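Local coordinates for protein TrwC (PDB 2CDM) that probably nicks plasmid DNA at its transfer origin in bacterial conjugation, as a relaxase, its N-terminal domain here bound to a 27-mer DNA with recognition hairpin and cleavage site, at residues G66-R71 and D174-A179; P91-L96 and Q227-F232. The protein carries 1 engineered substitution. One frame throughout, in Å; residues are numbered along the deposited sequence.

Overall arrangement
Both contacts meet the same DNA chain, but on opposite sides of the centre of the relaxase domain, with contact centres about 45 Å apart. Interaction 1 is partly buried: the loop 66-71 lies against the short strand 177-178 and its flanks. Interaction 2 is fully buried and joins the start of helix 92-102 to helix 226-230 with the residues after it, so the two contacts share no secondary-structure element. The chemistry differs accordingly. In interaction 1 an edge-to-face aromatic pair and a selenomethionine back a strand end where an arginine and the next residue's peptide N-H hold two phosphates; in interaction 2 aliphatic and aromatic side chains pack beside one lysine that binds a single phosphate.

Interaction 1. Residues G66-R71 and D174-A179; sequences GHRIMR and DGQWRA. With nucleotides of chain B.
OP1 of DG13 of chain B is gripped by two nitrogens of one guanidinium: Arg178 NE donates to this oxygen at 2.8 Å, and Arg178 NH1 adds a weak bond to it. The phosphate oxygen sits at the guanidinium edge, in its plane. The third nitrogen turns back on its own chain, Arg178 NH2 donating at 3.0 Å to Trp177 O from above the carbonyl plane, so the flat group is restrained from turning. One residue further on, the main chain binds the next phosphate: Ala179 N lies 3.1 Å from OP1 of DT14 of chain B, with a nearly straight N-H...O angle of 170°.

Arg178 CB points away from 66-71, whereas Trp177 CB points toward it, which leaves the loop to pack behind the DNA-binding arginine. Here Trp177 turns an edge to one face of the His67 imidazole, a T-shaped pair with planes at 76° and centroids of the imidazole and the indole five-membered ring 4.8 Å apart. The nearest pair is Trp177 CD1 and His67 NE2, at 3.6 Å. Beside it, Met70 SE rests 4.1 Å from Trp177 CB, and a bend at the last torsion of Met70 (chi3 55°) carries CE over the backbone of Arg178. No hydrogen bond joins the two segments; each has its backbone tied to other parts of the chain, Met70 to Gly61 and Arg178 to Thr170 of strand 158-171. With successive phosphates taken by a side chain and by the following peptide N-H, this is a DNA-backbone-binding site at the end of a short sheet strand and the residue after it, backed by a packed loop.

Interaction 2. Residues P91-L96 and Q227-F232; sequences PKSVSL and QQIEGF. With nucleotides of chain B.
Pro91 occupies the N-cap of helix 92-102, and the first turn, closed by Ser95 N to Pro91 O, brings Lys92 CA within 6.2 Å of Ile229 CA in helix 226-230. Ile229 spans two residues of that turn with its two branches: its CG2 touches Lys92 CB at 3.7 Å, while its CD1 meets Ser93 CB, also at 3.7 Å. One turn on, Leu96 lays CD1 over a face of the Phe232 ring, 3.8 Å from the centroid and 19° off the normal, a CH-pi contact. Lys92 has CG anti to its own backbone N (chi1 -170°) and then bends twice, which takes its stem past Ile229 and its CE toward the carbonyl of Phe232. The ammonium donates to OP1 of DC24 of chain B, with NZ and OP1 2.8 Å apart, and also to Pro158 O and Gln159 OE1; the buried ammonium thus probably has its charge met by the phosphate, the two protein oxygens being neutral acceptors. A leucine in place of Lys92 would probably leave the DC24 phosphate without its positive mate and those two oxygens without their donor. Ser93 OG is hydrogen-bonded to Asp220 OD1 and Leu221 N. The Lys92 side chain lies about 8 Å from that of His161, a zinc and copper ligand in this protein, consistent with a helix start that holds single-stranded DNA beside the histidine metal site of a relaxase active centre.

Interaction 1. Residues G66-R71 and D174-A179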
ATOM      1  N   GLY A  66     -30.211   0.219   1.106  1.00 58.15           N
ATOM      2  CA  GLY A  66     -31.080  -0.925   1.371  1.00 58.62           C
ATOM      3  C   GLY A  66     -30.358  -2.186   1.809  1.00 59.07           C
ATOM      4  O   GLY A  66     -30.667  -3.284   1.328  1.00 59.26           O
ATOM      5  N   HIS A  67     -29.394  -2.031   2.715  1.00 59.39           N
ATOM      6  CA  HIS A  67     -28.694  -3.162   3.310  1.00 59.54           C
ATOM      7  C   HIS A  67     -28.526  -2.969   4.817  1.00 59.89           C
ATOM      8  O   HIS A  67     -28.294  -1.855   5.292  1.00 59.81           O
ATOM      9  CB  HIS A  67     -27.329  -3.365   2.657  1.00 59.35           C
ATOM     10  CG  HIS A  67     -27.389  -3.858   1.242  1.00 59.71           C
ATOM     11  ND1 HIS A  67     -27.833  -5.120   0.906  1.00 60.09           N
ATOM     12  CD2 HIS A  67     -27.019  -3.271   0.076  1.00 59.97           C
ATOM     13  CE1 HIS A  67     -27.754  -5.282  -0.403  1.00 59.05           C
ATOM     14  NE2 HIS A  67     -27.260  -4.177  -0.931  1.00 59.33           N
ATOM     15  N   ARG A  68     -28.660  -4.072   5.553  1.00 60.40           N
ATOM     16  CA  ARG A  68     -28.383  -4.140   6.995  1.00 60.83           C
ATOM     17  C   ARG A  68     -26.924  -3.759   7.282  1.00 60.35           C
ATOM     18  O   ARG A  68     -26.047  -4.019   6.450  1.00 60.44           O
ATOM     19  CB  ARG A  68     -28.654  -5.574   7.485  1.00 61.22           C
ATOM     20  CG  ARG A  68     -30.121  -6.013   7.347  1.00 63.79           C
ATOM     21  CD  ARG A  68     -30.284  -7.409   6.721  1.00 67.92           C
ATOM     22  NE  ARG A  68     -30.139  -8.501   7.689  1.00 70.81           N
ATOM     23  CZ  ARG A  68     -30.354  -9.793   7.419  1.00 72.26           C
ATOM     24  NH1 ARG A  68     -30.189 -10.702   8.375  1.00 72.06           N
ATOM     25  NH2 ARG A  68     -30.736 -10.185   6.202  1.00 72.61           N
ATOM     26  N   ILE A  69     -26.658  -3.145   8.436  1.00 59.64           N
ATOM     27  CA  ILE A  69     -25.268  -2.898   8.859  1.00 59.26           C
ATOM     28  C   ILE A  69     -24.489  -4.225   8.876  1.00 58.42           C
ATOM     29  O   ILE A  69     -24.991  -5.240   9.365  1.00 58.68           O
ATOM     30  CB  ILE A  69     -25.175  -2.168  10.240  1.00 59.60           C
ATOM     31  CG1 ILE A  69     -23.744  -1.700  10.534  1.00 59.74           C
ATOM     32  CG2 ILE A  69     -25.707  -3.050  11.396  1.00 60.68           C
ATOM     33  CD1 ILE A  69     -23.499  -0.238  10.180  1.00 61.51           C
HETATM   34  N   MSE A  70     -23.279  -4.218   8.323  1.00 57.30           N
HETATM   35  CA  MSE A  70     -22.516  -5.451   8.124  1.00 55.92           C
HETATM   36  C   MSE A  70     -21.786  -5.933   9.386  1.00 55.84           C
HETATM   37  O   MSE A  70     -21.567  -5.164  10.319  1.00 55.67           O
HETATM   38  CB  MSE A  70     -21.520  -5.280   6.973  1.00 55.98           C
HETATM   39  CG  MSE A  70     -22.153  -5.256   5.587  1.00 55.34           C
HETATM   40 SE   MSE A  70     -20.836  -5.283   4.126  0.50 54.07          SE
HETATM   41  CE  MSE A  70     -19.889  -6.887   4.655  0.50 53.78           C
ATOM     42  N   ARG A  71     -21.441  -7.222   9.403  1.00 55.47           N
ATOM     43  CA  ARG A  71     -20.481  -7.799  10.354  1.00 55.25           C
ATOM     44  C   ARG A  71     -20.948  -7.994  11.804  1.00 55.44           C
ATOM     45  O   ARG A  71     -20.119  -8.272  12.684  1.00 55.47           O
ATOM     46  CB  ARG A  71     -19.158  -7.012  10.342  1.00 55.37           C
ATOM     47  CG  ARG A  71     -18.466  -6.926   8.979  1.00 55.12           C
ATOM     48  CD  ARG A  71     -17.033  -6.428   9.111  1.00 54.68           C
ATOM     49  NE  ARG A  71     -16.935  -5.048   9.585  1.00 52.38           N
ATOM     50  CZ  ARG A  71     -16.879  -3.988   8.788  1.00 52.52           C
ATOM     51  NH1 ARG A  71     -16.924  -4.142   7.466  1.00 53.20           N
ATOM     52  NH2 ARG A  71     -16.778  -2.771   9.310  1.00 51.75           N
ATOM     53  N   ASP A 174     -24.882 -15.535  -4.210  1.00 36.08           N
ATOM     54  CA  ASP A 174     -26.277 -15.281  -3.959  1.00 37.06           C
ATOM     55  C   ASP A 174     -26.593 -13.777  -3.902  1.00 37.05           C
ATOM     56  O   ASP A 174     -27.711 -13.373  -3.572  1.00 37.09           O
ATOM     57  CB  ASP A 174     -26.713 -16.005  -2.687  1.00 37.63           C
ATOM     58  CG  ASP A 174     -26.030 -15.467  -1.432  1.00 40.48           C
ATOM     59  OD1 ASP A 174     -24.947 -14.843  -1.544  1.00 42.15           O
ATOM     60  OD2 ASP A 174     -26.584 -15.681  -0.322  1.00 43.18           O
ATOM     61  N   GLY A 175     -25.598 -12.957  -4.233  1.00 37.10           N
ATOM     62  CA  GLY A 175     -25.771 -11.515  -4.345  1.00 37.18           C
ATOM     63  C   GLY A 175     -25.777 -10.831  -2.998  1.00 37.41           C
ATOM     64  O   GLY A 175     -26.237  -9.704  -2.865  1.00 37.76           O
ATOM     65  N   GLN A 176     -25.235 -11.510  -2.001  1.00 37.57           N
ATOM     66  CA  GLN A 176     -25.321 -11.075  -0.619  1.00 37.91           C
ATOM     67  C   GLN A 176     -23.968 -10.500  -0.187  1.00 37.52           C
ATOM     68  O   GLN A 176     -22.903 -11.016  -0.588  1.00 37.50           O
ATOM     69  CB  GLN A 176     -25.726 -12.293   0.222  1.00 38.54           C
ATOM     70  CG  GLN A 176     -26.225 -12.028   1.630  1.00 40.89           C
ATOM     71  CD  GLN A 176     -27.559 -11.282   1.710  1.00 43.58           C
ATOM     72  OE1 GLN A 176     -28.359 -11.269   0.758  1.00 43.20           O
ATOM     73  NE2 GLN A 176     -27.797 -10.647   2.865  1.00 43.05           N
ATOM     74  N   TRP A 177     -24.002  -9.423   0.598  1.00 36.87           N
ATOM     75  CA  TRP A 177     -22.771  -8.739   1.022  1.00 36.28           C
ATOM     76  C   TRP A 177     -22.248  -9.295   2.332  1.00 36.17           C
ATOM     77  O   TRP A 177     -22.894  -9.159   3.376  1.00 36.47           O
ATOM     78  CB  TRP A 177     -22.990  -7.235   1.170  1.00 35.93           C
ATOM     79  CG  TRP A 177     -23.063  -6.513  -0.137  1.00 36.19           C
ATOM     80  CD1 TRP A 177     -24.190  -6.120  -0.787  1.00 35.67           C
ATOM     81  CD2 TRP A 177     -21.960  -6.104  -0.960  1.00 36.16           C
ATOM     82  NE1 TRP A 177     -23.865  -5.489  -1.957  1.00 35.99           N
ATOM     83  CE2 TRP A 177     -22.503  -5.466  -2.090  1.00 35.74           C
ATOM     84  CE3 TRP A 177     -20.566  -6.211  -0.847  1.00 36.74           C
ATOM     85  CZ2 TRP A 177     -21.706  -4.933  -3.105  1.00 35.43           C
ATOM     86  CZ3 TRP A 177     -19.775  -5.687  -1.857  1.00 35.91           C
ATOM     87  CH2 TRP A 177     -20.351  -5.055  -2.975  1.00 35.76           C
ATOM     88  N   ARG A 178     -21.070  -9.904   2.276  1.00 35.40           N
ATOM     89  CA  ARG A 178     -20.467 -10.514   3.447  1.00 35.02           C
ATOM     90  C   ARG A 178     -19.044 -10.039   3.624  1.00 34.63           C
ATOM     91  O   ARG A 178     -18.451  -9.505   2.695  1.00 34.92           O
ATOM     92  CB  ARG A 178     -20.489 -12.037   3.314  1.00 35.15           C
ATOM     93  CG  ARG A 178     -21.878 -12.650   3.386  1.00 36.15           C
ATOM     94  CD  ARG A 178     -22.523 -12.444   4.768  1.00 37.74           C
ATOM     95  NE  ARG A 178     -23.836 -13.081   4.812  1.00 38.68           N
ATOM     96  CZ  ARG A 178     -24.975 -12.460   4.519  1.00 39.10           C
ATOM     97  NH1 ARG A 178     -26.120 -13.123   4.566  1.00 38.94           N
ATOM     98  NH2 ARG A 178     -24.967 -11.180   4.164  1.00 38.63           N
ATOM     99  N   ALA A 179     -18.496 -10.244   4.820  1.00 34.20           N
ATOM    100  CA  ALA A 179     -17.103  -9.912   5.106  1.00 33.88           C
ATOM    101  C   ALA A 179     -16.152 -10.673   4.179  1.00 33.62           C
ATOM    102  O   ALA A 179     -16.435 -11.792   3.764  1.00 33.58           O
ATOM    103  CB  ALA A 179     -16.773 -10.202   6.554  1.00 33.54           C
TER
ATOM    104  P    DT B  14     -19.897 -12.532   7.664  1.00 36.38           P
ATOM    105  OP1  DT B  14     -20.192 -11.148   7.229  1.00 37.70           O
ATOM    106  OP2  DT B  14     -19.441 -13.541   6.679  1.00 35.64           O
ATOM    107  O5'  DT B  14     -18.819 -12.462   8.812  1.00 33.39           O
ATOM    108  C5'  DT B  14     -18.929 -11.435   9.764  1.00 34.17           C
ATOM    109  C4'  DT B  14     -18.084 -11.806  10.968  1.00 35.74           C
ATOM    110  O4'  DT B  14     -18.596 -13.040  11.522  1.00 34.21           O
ATOM    111  C3'  DT B  14     -16.615 -12.127  10.700  1.00 35.02           C
ATOM    112  O3'  DT B  14     -15.906 -10.905  10.616  1.00 35.98           O
ATOM    113  C2'  DT B  14     -16.264 -12.891  11.964  1.00 34.22           C
ATOM    114  C1'  DT B  14     -17.577 -13.583  12.315  1.00 33.68           C
ATOM    115  N1   DT B  14     -17.555 -15.048  12.097  1.00 33.17           N
ATOM    116  C2   DT B  14     -17.164 -15.832  13.157  1.00 32.92           C
ATOM    117  O2   DT B  14     -16.830 -15.375  14.241  1.00 32.25           O
ATOM    118  N3   DT B  14     -17.173 -17.171  12.882  1.00 33.59           N
ATOM    119  C4   DT B  14     -17.531 -17.780  11.690  1.00 34.00           C
ATOM    120  O4   DT B  14     -17.495 -19.001  11.550  1.00 33.86           O
ATOM    121  C5   DT B  14     -17.931 -16.893  10.621  1.00 33.21           C
ATOM    122  C7   DT B  14     -18.316 -17.449   9.278  1.00 31.95           C
ATOM    123  C6   DT B  14     -17.929 -15.581  10.881  1.00 32.39           C
ATOM    124  P    DG B  13     -24.267 -16.959   6.053  1.00 45.13           P
ATOM    125  OP1  DG B  13     -24.384 -15.814   5.112  1.00 47.16           O
ATOM    126  OP2  DG B  13     -23.414 -18.107   5.688  1.00 44.79           O
ATOM    127  O5'  DG B  13     -23.803 -16.387   7.472  1.00 42.36           O
ATOM    128  C5'  DG B  13     -24.301 -15.137   7.916  1.00 40.45           C
ATOM    129  C4'  DG B  13     -23.236 -14.365   8.678  1.00 40.63           C
ATOM    130  O4'  DG B  13     -23.023 -15.027   9.946  1.00 41.20           O
ATOM    131  C3'  DG B  13     -21.847 -14.262   8.041  1.00 40.24           C
ATOM    132  O3'  DG B  13     -21.225 -13.031   8.406  1.00 37.77           O
ATOM    133  C2'  DG B  13     -21.088 -15.439   8.652  1.00 40.98           C
ATOM    134  C1'  DG B  13     -21.662 -15.411  10.062  1.00 42.63           C
ATOM    135  N9   DG B  13     -21.633 -16.694  10.745  1.00 42.96           N
ATOM    136  C8   DG B  13     -22.008 -17.908  10.228  1.00 43.23           C
ATOM    137  N7   DG B  13     -21.877 -18.876  11.084  1.00 44.12           N
ATOM    138  C5   DG B  13     -21.391 -18.264  12.241  1.00 43.87           C
ATOM    139  C6   DG B  13     -21.055 -18.807  13.513  1.00 43.74           C
ATOM    140  O6   DG B  13     -21.120 -19.997  13.872  1.00 43.58           O
ATOM    141  N1   DG B  13     -20.598 -17.832  14.407  1.00 43.11           N
ATOM    142  C2   DG B  13     -20.485 -16.501  14.098  1.00 43.26           C
ATOM    143  N2   DG B  13     -20.043 -15.681  15.057  1.00 43.36           N
ATOM    144  N3   DG B  13     -20.796 -15.993  12.916  1.00 43.39           N
ATOM    145  C4   DG B  13     -21.236 -16.920  12.039  1.00 42.95           C
TER

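Interaction 2. Residues P91-L96 and Q227-F232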
ATOM      1  N   PRO A  91      10.570   1.773  -5.720  1.00 21.72           N
ATOM      2  CA  PRO A  91      12.006   1.900  -5.393  1.00 21.69           C
ATOM      3  C   PRO A  91      12.434   3.356  -5.213  1.00 21.80           C
ATOM      4  O   PRO A  91      11.809   4.265  -5.758  1.00 21.88           O
ATOM      5  CB  PRO A  91      12.718   1.315  -6.613  1.00 21.60           C
ATOM      6  CG  PRO A  91      11.662   0.942  -7.592  1.00 22.39           C
ATOM      7  CD  PRO A  91      10.337   0.981  -6.941  1.00 21.69           C
ATOM      8  N   LYS A  92      13.494   3.581  -4.451  1.00 22.21           N
ATOM      9  CA  LYS A  92      13.845   4.942  -4.074  1.00 22.48           C
ATOM     10  C   LYS A  92      14.183   5.816  -5.278  1.00 22.96           C
ATOM     11  O   LYS A  92      13.776   6.981  -5.337  1.00 23.55           O
ATOM     12  CB  LYS A  92      14.962   4.961  -3.029  1.00 22.21           C
ATOM     13  CG  LYS A  92      15.214   6.336  -2.414  1.00 21.57           C
ATOM     14  CD  LYS A  92      13.985   6.912  -1.712  1.00 20.41           C
ATOM     15  CE  LYS A  92      13.879   6.427  -0.277  1.00 19.42           C
ATOM     16  NZ  LYS A  92      12.791   7.125   0.434  1.00 18.86           N
ATOM     17  N   SER A  93      14.900   5.261  -6.245  1.00 23.01           N
ATOM     18  CA  SER A  93      15.255   6.017  -7.428  1.00 23.73           C
ATOM     19  C   SER A  93      14.011   6.470  -8.195  1.00 24.10           C
ATOM     20  O   SER A  93      14.000   7.573  -8.777  1.00 24.56           O
ATOM     21  CB  SER A  93      16.144   5.190  -8.338  1.00 24.01           C
ATOM     22  OG  SER A  93      15.440   4.050  -8.764  1.00 25.09           O
ATOM     23  N   VAL A  94      12.974   5.628  -8.193  1.00 23.71           N
ATOM     24  CA  VAL A  94      11.693   5.977  -8.806  1.00 23.39           C
ATOM     25  C   VAL A  94      11.060   7.133  -8.029  1.00 23.25           C
ATOM     26  O   VAL A  94      10.593   8.109  -8.616  1.00 23.27           O
ATOM     27  CB  VAL A  94      10.750   4.751  -8.894  1.00 23.43           C
ATOM     28  CG1 VAL A  94       9.380   5.145  -9.349  1.00 22.64           C
ATOM     29  CG2 VAL A  94      11.315   3.720  -9.853  1.00 23.96           C
ATOM     30  N   SER A  95      11.089   7.047  -6.705  1.00 23.19           N
ATOM     31  CA  SER A  95      10.592   8.134  -5.868  1.00 23.14           C
ATOM     32  C   SER A  95      11.332   9.433  -6.146  1.00 22.91           C
ATOM     33  O   SER A  95      10.723  10.499  -6.223  1.00 23.12           O
ATOM     34  CB  SER A  95      10.693   7.778  -4.389  1.00 23.16           C
ATOM     35  OG  SER A  95       9.656   6.878  -4.016  1.00 24.02           O
ATOM     36  N   LEU A  96      12.639   9.337  -6.320  1.00 22.42           N
ATOM     37  CA  LEU A  96      13.435  10.502  -6.615  1.00 22.50           C
ATOM     38  C   LEU A  96      13.019  11.150  -7.934  1.00 23.07           C
ATOM     39  O   LEU A  96      12.679  12.354  -7.973  1.00 23.28           O
ATOM     40  CB  LEU A  96      14.914  10.127  -6.629  1.00 22.52           C
ATOM     41  CG  LEU A  96      15.750  10.224  -5.345  1.00 21.36           C
ATOM     42  CD1 LEU A  96      14.946  10.504  -4.082  1.00 20.16           C
ATOM     43  CD2 LEU A  96      16.581   8.972  -5.189  1.00 21.21           C
ATOM     44  N   GLN A 227      24.782   5.034  -3.610  1.00 35.95           N
ATOM     45  CA  GLN A 227      25.158   6.093  -2.652  1.00 35.44           C
ATOM     46  C   GLN A 227      24.108   7.202  -2.642  1.00 34.82           C
ATOM     47  O   GLN A 227      23.672   7.669  -1.581  1.00 35.10           O
ATOM     48  CB  GLN A 227      26.530   6.683  -2.975  1.00 35.40           C
ATOM     49  CG  GLN A 227      27.720   5.822  -2.524  1.00 36.82           C
ATOM     50  CD  GLN A 227      27.779   5.624  -1.016  0.10 36.54           C
ATOM     51  OE1 GLN A 227      27.559   4.522  -0.516  0.10 36.70           O
ATOM     52  NE2 GLN A 227      28.073   6.695  -0.286  0.10 36.52           N
ATOM     53  N   GLN A 228      23.701   7.594  -3.841  1.00 33.82           N
ATOM     54  CA  GLN A 228      22.624   8.539  -4.056  1.00 33.08           C
ATOM     55  C   GLN A 228      21.272   8.059  -3.474  1.00 32.78           C
ATOM     56  O   GLN A 228      20.533   8.866  -2.920  1.00 32.36           O
ATOM     57  CB  GLN A 228      22.551   8.840  -5.546  1.00 33.15           C
ATOM     58  CG  GLN A 228      23.894   9.329  -6.082  1.00 33.92           C
ATOM     59  CD  GLN A 228      23.922   9.532  -7.573  1.00 35.88           C
ATOM     60  OE1 GLN A 228      23.428   8.699  -8.330  1.00 38.51           O
ATOM     61  NE2 GLN A 228      24.515  10.643  -8.014  1.00 34.93           N
ATOM     62  N   ILE A 229      20.980   6.753  -3.573  1.00 32.27           N
ATOM     63  CA  ILE A 229      19.811   6.146  -2.945  1.00 32.00           C
ATOM     64  C   ILE A 229      19.906   6.278  -1.430  1.00 32.39           C
ATOM     65  O   ILE A 229      18.930   6.625  -0.752  1.00 32.25           O
ATOM     66  CB  ILE A 229      19.698   4.626  -3.264  1.00 32.42           C
ATOM     67  CG1 ILE A 229      19.704   4.329  -4.781  1.00 32.27           C
ATOM     68  CG2 ILE A 229      18.520   3.979  -2.528  1.00 31.03           C
ATOM     69  CD1 ILE A 229      18.434   4.530  -5.489  1.00 32.32           C
ATOM     70  N   GLU A 230      21.087   5.970  -0.898  1.00 32.98           N
ATOM     71  CA  GLU A 230      21.318   5.960   0.552  1.00 33.15           C
ATOM     72  C   GLU A 230      21.132   7.343   1.176  1.00 32.97           C
ATOM     73  O   GLU A 230      20.560   7.470   2.254  1.00 33.48           O
ATOM     74  CB  GLU A 230      22.697   5.382   0.867  1.00 33.11           C
ATOM     75  CG  GLU A 230      22.761   3.845   0.682  1.00 34.45           C
ATOM     76  CD  GLU A 230      24.175   3.285   0.669  0.50 33.86           C
ATOM     77  OE1 GLU A 230      24.974   3.640  -0.230  0.50 34.15           O
ATOM     78  OE2 GLU A 230      24.478   2.471   1.561  0.50 35.32           O
ATOM     79  N   GLY A 231      21.579   8.383   0.484  1.00 32.38           N
ATOM     80  CA  GLY A 231      21.338   9.739   0.944  1.00 31.90           C
ATOM     81  C   GLY A 231      19.880  10.063   1.222  1.00 31.35           C
ATOM     82  O   GLY A 231      19.581  10.983   1.960  1.00 31.84           O
ATOM     83  N   PHE A 232      18.964   9.302   0.646  1.00 31.12           N
ATOM     84  CA  PHE A 232      17.541   9.627   0.740  1.00 30.38           C
ATOM     85  C   PHE A 232      16.754   8.543   1.432  1.00 30.69           C
ATOM     86  O   PHE A 232      15.544   8.469   1.260  1.00 30.50           O
ATOM     87  CB  PHE A 232      16.958   9.824  -0.653  1.00 29.57           C
ATOM     88  CG  PHE A 232      17.097  11.204  -1.184  1.00 27.67           C
ATOM     89  CD1 PHE A 232      17.982  11.471  -2.216  1.00 26.16           C
ATOM     90  CD2 PHE A 232      16.311  12.236  -0.686  1.00 26.33           C
ATOM     91  CE1 PHE A 232      18.087  12.744  -2.744  1.00 26.24           C
ATOM     92  CE2 PHE A 232      16.413  13.522  -1.201  1.00 25.62           C
ATOM     93  CZ  PHE A 232      17.296  13.776  -2.234  1.00 26.98           C
TER
ATOM     94  P    DT B  23      16.528  -0.635  -0.609  1.00 32.29           P
ATOM     95  OP1  DT B  23      16.775  -0.123  -1.978  1.00 30.79           O
ATOM     96  OP2  DT B  23      17.667  -1.121   0.209  1.00 32.31           O
ATOM     97  O5'  DT B  23      15.709   0.455   0.242  1.00 32.28           O
ATOM     98  C5'  DT B  23      16.034   1.856   0.171  1.00 31.47           C
ATOM     99  C4'  DT B  23      14.811   2.756   0.344  1.00 31.58           C
ATOM    100  O4'  DT B  23      13.861   2.613  -0.752  1.00 31.80           O
ATOM    101  C3'  DT B  23      13.950   2.596   1.593  1.00 31.06           C
ATOM    102  O3'  DT B  23      13.339   3.841   1.820  1.00 31.27           O
ATOM    103  C2'  DT B  23      12.865   1.625   1.177  1.00 30.53           C
ATOM    104  C1'  DT B  23      12.628   2.113  -0.247  1.00 30.52           C
ATOM    105  N1   DT B  23      12.071   1.077  -1.194  1.00 30.55           N
ATOM    106  C2   DT B  23      10.714   1.045  -1.333  1.00 29.84           C
ATOM    107  O2   DT B  23       9.945   1.774  -0.747  1.00 29.66           O
ATOM    108  N3   DT B  23      10.260   0.117  -2.214  1.00 30.95           N
ATOM    109  C4   DT B  23      10.977  -0.772  -2.959  1.00 30.51           C
ATOM    110  O4   DT B  23      10.396  -1.545  -3.698  1.00 30.06           O
ATOM    111  C5   DT B  23      12.411  -0.715  -2.782  1.00 31.69           C
ATOM    112  C7   DT B  23      13.303  -1.657  -3.563  1.00 30.76           C
ATOM    113  C6   DT B  23      12.886   0.207  -1.912  1.00 31.20           C
ATOM    114  P    DC B  24      13.176   4.483   3.269  1.00 27.80           P
ATOM    115  OP1  DC B  24      12.654   5.821   2.938  1.00 28.93           O
ATOM    116  OP2  DC B  24      14.395   4.277   4.088  1.00 27.67           O
ATOM    117  O5'  DC B  24      12.031   3.603   3.923  1.00 30.21           O
ATOM    118  C5'  DC B  24      10.702   3.702   3.455  1.00 34.26           C
ATOM    119  C4'  DC B  24       9.802   2.854   4.328  1.00 36.94           C
ATOM    120  O4'  DC B  24      10.301   1.509   4.244  1.00 36.49           O
ATOM    121  C3'  DC B  24       9.798   3.232   5.798  1.00 39.16           C
ATOM    122  O3'  DC B  24       8.476   3.333   6.264  1.00 46.76           O
ATOM    123  C2'  DC B  24      10.545   2.105   6.488  1.00 37.60           C
ATOM    124  C1'  DC B  24      10.364   0.946   5.519  1.00 35.25           C
ATOM    125  N1   DC B  24      11.513   0.019   5.473  1.00 35.13           N
ATOM    126  C2   DC B  24      11.448  -1.165   6.219  1.00 34.99           C
ATOM    127  O2   DC B  24      10.414  -1.356   6.879  1.00 35.61           O
ATOM    128  N3   DC B  24      12.491  -2.039   6.195  1.00 32.63           N
ATOM    129  C4   DC B  24      13.556  -1.741   5.450  1.00 34.21           C
ATOM    130  N4   DC B  24      14.579  -2.601   5.429  1.00 35.25           N
ATOM    131  C5   DC B  24      13.650  -0.538   4.678  1.00 34.84           C
ATOM    132  C6   DC B  24      12.615   0.312   4.713  1.00 34.91           C
TER